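Local coordinates for protein C2 toxin component I (Clostridium botulinum, PDB 2J3X) that acts as the enzymatic component of the binary C2 toxin, an ADP-ribosyltransferase that modifies actin in the intoxicated cell, at residues 227-232 against 388-393; 238-243 against 287-292. The protein carries 2 engineered substitutions. All coordinates share one frame; numbering follows the deposited sequence.

Interaction 1 of 2, residues 227-232 against 388-393; sequences EAWGAE and QEILLN. With SO4 (sulfate ion), chain V.
At what the sequence marks as the E-X-E active-site motif of arginine-specific ADP-ribosyltransferases, Q388 as its middle residue and I390 just beyond it pack against E227 and W229 of the helix that begins at 227. The amide of Q388 lies by the first turn of the helix, its NE2 packed 3.5 Å from E227 N. The OE1 of Q388 accepts from the backbone N of S226. In return, the carboxylate of E227 reaches back over the Q388 chain, with OE1 3.5 Å from Q388 CG. E227 gets there with CG anti to the backbone N (chi1 179°) and a bend at chi2 (75°). Carboxylate and amide planes are turned 56° apart. A water joins the two residues: it donates to E227 OE1 at an unusually short 2.5 Å and accepts from Q388 N at 3.2 Å.

Strand 389-392 is the middle one of a three-stranded antiparallel sheet. One flanking strand, 347-350, ends in the Ser-Thr-Ser sequence seen in this toxin family, and the other, 375-377, supplies F377, which touches E227, W229, Q388 and I390 alike. Deeper in, CD1 of I390 meets the indole of W229 at CZ3 (4.1 Å), the two side chains crossing at about a right angle; W229 NE1 is held by Q293 OE1. A sulfate ion, probably from the crystallisation liquor, sits at the helix N terminus, where E227 N (2.6 Å) and A228 N (3.3 Å) both point weak hydrogen bonds at its O3.

Interaction 2 of 2, residues 238-243 against 287-292; sequences ISKLSH and SVKPIP
K240 and L241, at the end of a turn between two helices, meet V288 and K289, which follow helix 273-286; the contact lies at the surface of the C-terminal ADP-ribosyltransferase region. Its tightest approach is alkyl to alkyl: CB of K240 lies 3.5 Å from CG1 of V288, which also faces the carbonyl O of K240 at 3.8 Å. V288 spreads its two methyls over both partners. With chi1 at 164°, CG1 stands anti to the backbone N and takes K240, while CG2 lies beside that N and takes CD2 of L241 (3.9 Å). L241 crosses V288 obliquely, its leucine fork bringing CD2 within 4.0 Å of V288 CB as well.

The turn that presents these residues is a type I beta turn, closed by L241 N to I238 O at 3.0 Å. Just past it, S242 is the N-cap of helix 243-254, its side chain capping a backbone N; Q245 OE1 accepts from S242 N, and V288 also touches Q245.

The two lysines cross at about a right angle, K240 CD lying 4.2 Å from K289 CD. K240 runs out straight and bends only at its last torsion (chi4 -80°), whereas K289 stays extended beyond CG. That extension brings K289 NZ to D236 OD1 in a salt bridge and to the carbonyl O of N233 in a hydrogen bond. K240 NZ and K289 NZ end 5.9 Å apart, a separation at which like charges might repel mildly, probably eased by D236 and N233 O, both of which hold K289 NZ; the adhesion across this contact therefore comes from methyl and methylene groups, the lysines contributing their alkyl chains.

In the fold
Both contacts lie in the C-terminal ADP-ribosyltransferase region. After an N-terminal region with its own eight-stranded sheet, the chain enters helix 227-234, turns through 238-243 and runs through helices 243-254, 257-265 and 273-286 before 287-292 returns to the turn, closing interaction 2 over a largely helical loop. The chain then lays down strands 295-301, 347-350, 363-369 and 375-377, and strand 389-392 comes back to helix 227-234 in interaction 1, whose longer loop encloses the shorter one. The centres are about 12 Å apart and the contacts touch: W229 CH2 packs on P292 CD (3.8 Å) and I390 CG2 on I291 CD1 (4.0 Å), so segment 287-292 joins the surface turn to the buried helix-strand interface.

Interaction 1 of 2, residues 227-232 against 388-393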
loop_
_atom_site.group_PDB
_atom_site.type_symbol
_atom_site.label_atom_id
_atom_site.label_comp_id
_atom_site.label_asym_id
_atom_site.label_seq_id
_atom_site.Cartn_x
_atom_site.Cartn_y
_atom_site.Cartn_z
ATOM N N GLU A 227 -7.131 -17.324 0.210
ATOM C CA GLU A 227 -7.330 -18.488 1.056
ATOM C C GLU A 227 -6.203 -19.477 0.780
ATOM O O GLU A 227 -5.779 -20.167 1.702
ATOM C CB GLU A 227 -8.672 -19.113 0.718
ATOM C CG GLU A 227 -8.986 -20.368 1.547
ATOM C CD GLU A 227 -9.380 -20.099 2.981
ATOM O OE1 GLU A 227 -9.401 -18.962 3.425
ATOM O OE2 GLU A 227 -9.666 -21.046 3.725
ATOM N N ALA A 228 -5.719 -19.533 -0.478
ATOM C CA ALA A 228 -4.632 -20.466 -0.827
ATOM C C ALA A 228 -3.391 -20.244 0.001
ATOM O O ALA A 228 -2.704 -21.223 0.331
ATOM C CB ALA A 228 -4.254 -20.380 -2.360
ATOM N N TRP A 229 -3.074 -18.979 0.306
ATOM C CA TRP A 229 -1.911 -18.684 1.176
ATOM C C TRP A 229 -2.096 -19.313 2.553
ATOM O O TRP A 229 -1.174 -19.924 3.107
ATOM C CB TRP A 229 -1.692 -17.164 1.329
ATOM C CG TRP A 229 -0.400 -16.854 2.027
ATOM C CD1 TRP A 229 0.824 -16.667 1.411
ATOM C CD2 TRP A 229 -0.161 -16.771 3.445
ATOM N NE1 TRP A 229 1.776 -16.415 2.348
ATOM C CE2 TRP A 229 1.229 -16.478 3.608
ATOM C CE3 TRP A 229 -0.983 -16.871 4.593
ATOM C CZ2 TRP A 229 1.824 -16.268 4.858
ATOM C CZ3 TRP A 229 -0.382 -16.698 5.882
ATOM C CH2 TRP A 229 1.028 -16.405 5.995
ATOM N N GLY A 230 -3.302 -19.153 3.106
ATOM C CA GLY A 230 -3.596 -19.772 4.395
ATOM C C GLY A 230 -3.526 -21.294 4.300
ATOM O O GLY A 230 -2.985 -21.957 5.182
ATOM N N ALA A 231 -4.073 -21.885 3.239
ATOM C CA ALA A 231 -4.022 -23.354 3.103
ATOM C C ALA A 231 -2.595 -23.888 2.978
ATOM O O ALA A 231 -2.269 -24.914 3.567
ATOM C CB ALA A 231 -4.874 -23.816 1.846
ATOM N N GLU A 232 -1.756 -23.197 2.185
ATOM C CA GLU A 232 -0.379 -23.627 1.915
ATOM C C GLU A 232 0.453 -23.557 3.174
ATOM O O GLU A 232 1.282 -24.427 3.445
ATOM C CB GLU A 232 0.264 -22.672 0.873
ATOM C CG GLU A 232 -0.243 -22.853 -0.514
ATOM C CD GLU A 232 -0.146 -21.572 -1.392
ATOM O OE1 GLU A 232 0.537 -20.561 -1.035
ATOM O OE2 GLU A 232 -0.790 -21.588 -2.465
ATOM N N GLN A 388 -10.616 -15.440 6.277
ATOM C CA GLN A 388 -9.160 -15.336 6.047
ATOM C C GLN A 388 -8.465 -14.568 7.153
ATOM O O GLN A 388 -7.668 -13.651 6.908
ATOM C CB GLN A 388 -8.852 -14.700 4.697
ATOM C CG GLN A 388 -9.529 -15.447 3.556
ATOM C CD GLN A 388 -9.107 -14.947 2.182
ATOM O OE1 GLN A 388 -8.084 -14.282 2.049
ATOM N NE2 GLN A 388 -9.859 -15.328 1.156
ATOM N N GLU A 389 -8.721 -14.987 8.384
ATOM C CA GLU A 389 -8.179 -14.285 9.525
ATOM C C GLU A 389 -6.746 -14.684 9.826
ATOM O O GLU A 389 -6.416 -15.876 9.874
ATOM C CB GLU A 389 -9.022 -14.602 10.784
ATOM C CG GLU A 389 -8.403 -13.997 12.028
ATOM C CD GLU A 389 -9.330 -14.029 13.256
ATOM O OE1 GLU A 389 -10.544 -14.300 13.084
ATOM O OE2 GLU A 389 -8.848 -13.707 14.369
ATOM N N ILE A 390 -5.907 -13.693 10.052
ATOM C CA ILE A 390 -4.642 -13.975 10.709
ATOM C C ILE A 390 -4.775 -13.377 12.116
ATOM O O ILE A 390 -4.949 -12.156 12.270
ATOM C CB ILE A 390 -3.433 -13.361 9.955
ATOM C CG1 ILE A 390 -3.153 -14.181 8.659
ATOM C CG2 ILE A 390 -2.180 -13.498 10.829
ATOM C CD1 ILE A 390 -2.125 -13.498 7.687
ATOM N N LEU A 391 -4.644 -14.229 13.124
ATOM C CA LEU A 391 -4.727 -13.780 14.517
ATOM C C LEU A 391 -3.335 -13.460 15.037
ATOM O O LEU A 391 -2.440 -14.329 15.000
ATOM C CB LEU A 391 -5.410 -14.865 15.384
ATOM C CG LEU A 391 -5.481 -14.506 16.880
ATOM C CD1 LEU A 391 -6.449 -13.394 16.988
ATOM C CD2 LEU A 391 -5.986 -15.722 17.689
ATOM N N LEU A 392 -3.150 -12.238 15.532
ATOM C CA LEU A 392 -1.819 -11.853 16.038
ATOM C C LEU A 392 -1.735 -12.013 17.548
ATOM O O LEU A 392 -2.735 -11.768 18.255
ATOM C CB LEU A 392 -1.525 -10.370 15.693
ATOM C CG LEU A 392 -1.631 -9.981 14.217
ATOM C CD1 LEU A 392 -1.190 -8.524 14.042
ATOM C CD2 LEU A 392 -0.713 -10.851 13.390
ATOM N N ASN A 393 -0.526 -12.310 18.022
ATOM C CA ASN A 393 -0.275 -12.425 19.454
ATOM C C ASN A 393 -0.620 -11.116 20.180
ATOM O O ASN A 393 -0.587 -9.992 19.576
ATOM C CB ASN A 393 1.168 -12.812 19.688
ATOM C CG ASN A 393 1.406 -13.336 21.080
ATOM O OD1 ASN A 393 0.475 -13.860 21.717
ATOM N ND2 ASN A 393 2.660 -13.231 21.551
HETATM S S SO4 V . -8.179 -18.747 -3.176
HETATM O O1 SO4 V . -7.818 -18.488 -4.583
HETATM O O2 SO4 V . -7.412 -19.917 -2.864
HETATM O O3 SO4 V . -7.854 -17.674 -2.253
HETATM O O4 SO4 V . -9.559 -19.186 -3.025
HETATM O O HOH W 1 -10.455 -18.555 5.624
#

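Interaction 2 of 2, residues 238-243 against 287-292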
loop_
_atom_site.group_PDB
_atom_site.type_symbol
_atom_site.label_atom_id
_atom_site.label_comp_id
_atom_site.label_asym_id
_atom_site.label_seq_id
_atom_site.Cartn_x
_atom_site.Cartn_y
_atom_site.Cartn_z
ATOM N N ILE A 238 -3.275 -27.160 12.652
ATOM C CA ILE A 238 -3.941 -27.862 13.755
ATOM C C ILE A 238 -3.201 -29.149 14.148
ATOM O O ILE A 238 -3.081 -29.465 15.349
ATOM C CB ILE A 238 -5.450 -28.053 13.471
ATOM C CG1 ILE A 238 -6.115 -26.656 13.504
ATOM C CG2 ILE A 238 -6.148 -29.023 14.502
ATOM C CD1 ILE A 238 -7.610 -26.672 13.094
ATOM N N SER A 239 -2.648 -29.864 13.149
ATOM C CA SER A 239 -1.899 -31.096 13.405
ATOM C C SER A 239 -0.718 -30.794 14.323
ATOM O O SER A 239 -0.213 -31.710 14.950
ATOM C CB SER A 239 -1.400 -31.721 12.091
ATOM O OG SER A 239 -0.181 -31.092 11.656
ATOM N N LYS A 240 -0.273 -29.537 14.387
ATOM C CA LYS A 240 0.925 -29.208 15.217
ATOM C C LYS A 240 0.611 -28.738 16.630
ATOM O O LYS A 240 1.559 -28.559 17.451
ATOM C CB LYS A 240 1.745 -28.102 14.562
ATOM C CG LYS A 240 2.457 -28.578 13.251
ATOM C CD LYS A 240 3.248 -27.466 12.623
ATOM C CE LYS A 240 4.152 -27.973 11.537
ATOM N NZ LYS A 240 5.415 -28.589 12.133
ATOM N N LEU A 241 -0.658 -28.525 16.921
ATOM C CA LEU A 241 -1.096 -27.974 18.215
ATOM C C LEU A 241 -1.342 -29.120 19.218
ATOM O O LEU A 241 -1.833 -30.180 18.836
ATOM C CB LEU A 241 -2.413 -27.215 18.035
ATOM C CG LEU A 241 -2.377 -25.913 17.208
ATOM C CD1 LEU A 241 -3.714 -25.184 17.276
ATOM C CD2 LEU A 241 -1.217 -25.004 17.619
ATOM N N SER A 242 -1.017 -28.896 20.487
ATOM C CA SER A 242 -1.399 -29.866 21.513
ATOM C C SER A 242 -2.902 -29.780 21.706
ATOM O O SER A 242 -3.578 -28.793 21.297
ATOM C CB SER A 242 -0.688 -29.531 22.840
ATOM O OG SER A 242 -1.217 -28.318 23.375
ATOM N N HIS A 243 -3.487 -30.773 22.361
ATOM C CA HIS A 243 -4.917 -30.740 22.575
ATOM C C HIS A 243 -5.320 -29.490 23.371
ATOM O O HIS A 243 -6.355 -28.883 23.101
ATOM C CB HIS A 243 -5.386 -32.023 23.286
ATOM C CG HIS A 243 -6.870 -32.141 23.372
ATOM N ND1 HIS A 243 -7.666 -32.297 22.258
ATOM C CD2 HIS A 243 -7.710 -32.106 24.436
ATOM C CE1 HIS A 243 -8.934 -32.360 22.630
ATOM N NE2 HIS A 243 -8.987 -32.233 23.947
ATOM N N SER A 287 2.557 -19.277 18.623
ATOM C CA SER A 287 4.010 -19.368 18.427
ATOM C C SER A 287 4.397 -20.668 17.745
ATOM O O SER A 287 5.559 -20.832 17.391
ATOM C CB SER A 287 4.756 -19.321 19.774
ATOM O OG SER A 287 4.493 -18.081 20.430
ATOM N N VAL A 288 3.435 -21.568 17.510
ATOM C CA VAL A 288 3.784 -22.888 16.928
ATOM C C VAL A 288 4.264 -22.757 15.461
ATOM O O VAL A 288 5.260 -23.406 15.051
ATOM C CB VAL A 288 2.632 -23.903 17.115
ATOM C CG1 VAL A 288 2.780 -25.149 16.202
ATOM C CG2 VAL A 288 2.501 -24.326 18.634
ATOM N N LYS A 289 3.617 -21.877 14.689
ATOM C CA LYS A 289 3.973 -21.713 13.294
ATOM C C LYS A 289 3.978 -20.196 12.972
ATOM O O LYS A 289 2.995 -19.659 12.471
ATOM C CB LYS A 289 2.981 -22.526 12.434
ATOM C CG LYS A 289 3.346 -22.671 10.997
ATOM C CD LYS A 289 2.757 -24.000 10.340
ATOM C CE LYS A 289 3.692 -24.185 9.156
ATOM N NZ LYS A 289 3.068 -24.920 8.083
ATOM N N PRO A 290 5.028 -19.467 13.406
ATOM C CA PRO A 290 5.033 -18.006 13.192
ATOM C C PRO A 290 4.928 -17.638 11.693
ATOM O O PRO A 290 5.157 -18.468 10.802
ATOM C CB PRO A 290 6.380 -17.564 13.796
ATOM C CG PRO A 290 6.650 -18.638 14.912
ATOM C CD PRO A 290 6.219 -19.909 14.165
ATOM N N ILE A 291 4.521 -16.402 11.418
ATOM C CA ILE A 291 4.342 -15.988 10.032
ATOM C C ILE A 291 5.594 -16.332 9.193
ATOM O O ILE A 291 6.688 -15.948 9.541
ATOM C CB ILE A 291 4.102 -14.477 10.015
ATOM C CG1 ILE A 291 2.820 -14.119 10.824
ATOM C CG2 ILE A 291 4.006 -13.934 8.582
ATOM C CD1 ILE A 291 1.537 -14.903 10.334
ATOM N N PRO A 292 5.429 -17.126 8.135
ATOM C CA PRO A 292 6.619 -17.721 7.478
ATOM C C PRO A 292 7.367 -16.785 6.533
ATOM O O PRO A 292 8.494 -17.078 6.146
ATOM C CB PRO A 292 6.019 -18.907 6.725
ATOM C CG PRO A 292 4.640 -18.464 6.405
ATOM C CD PRO A 292 4.175 -17.676 7.610
#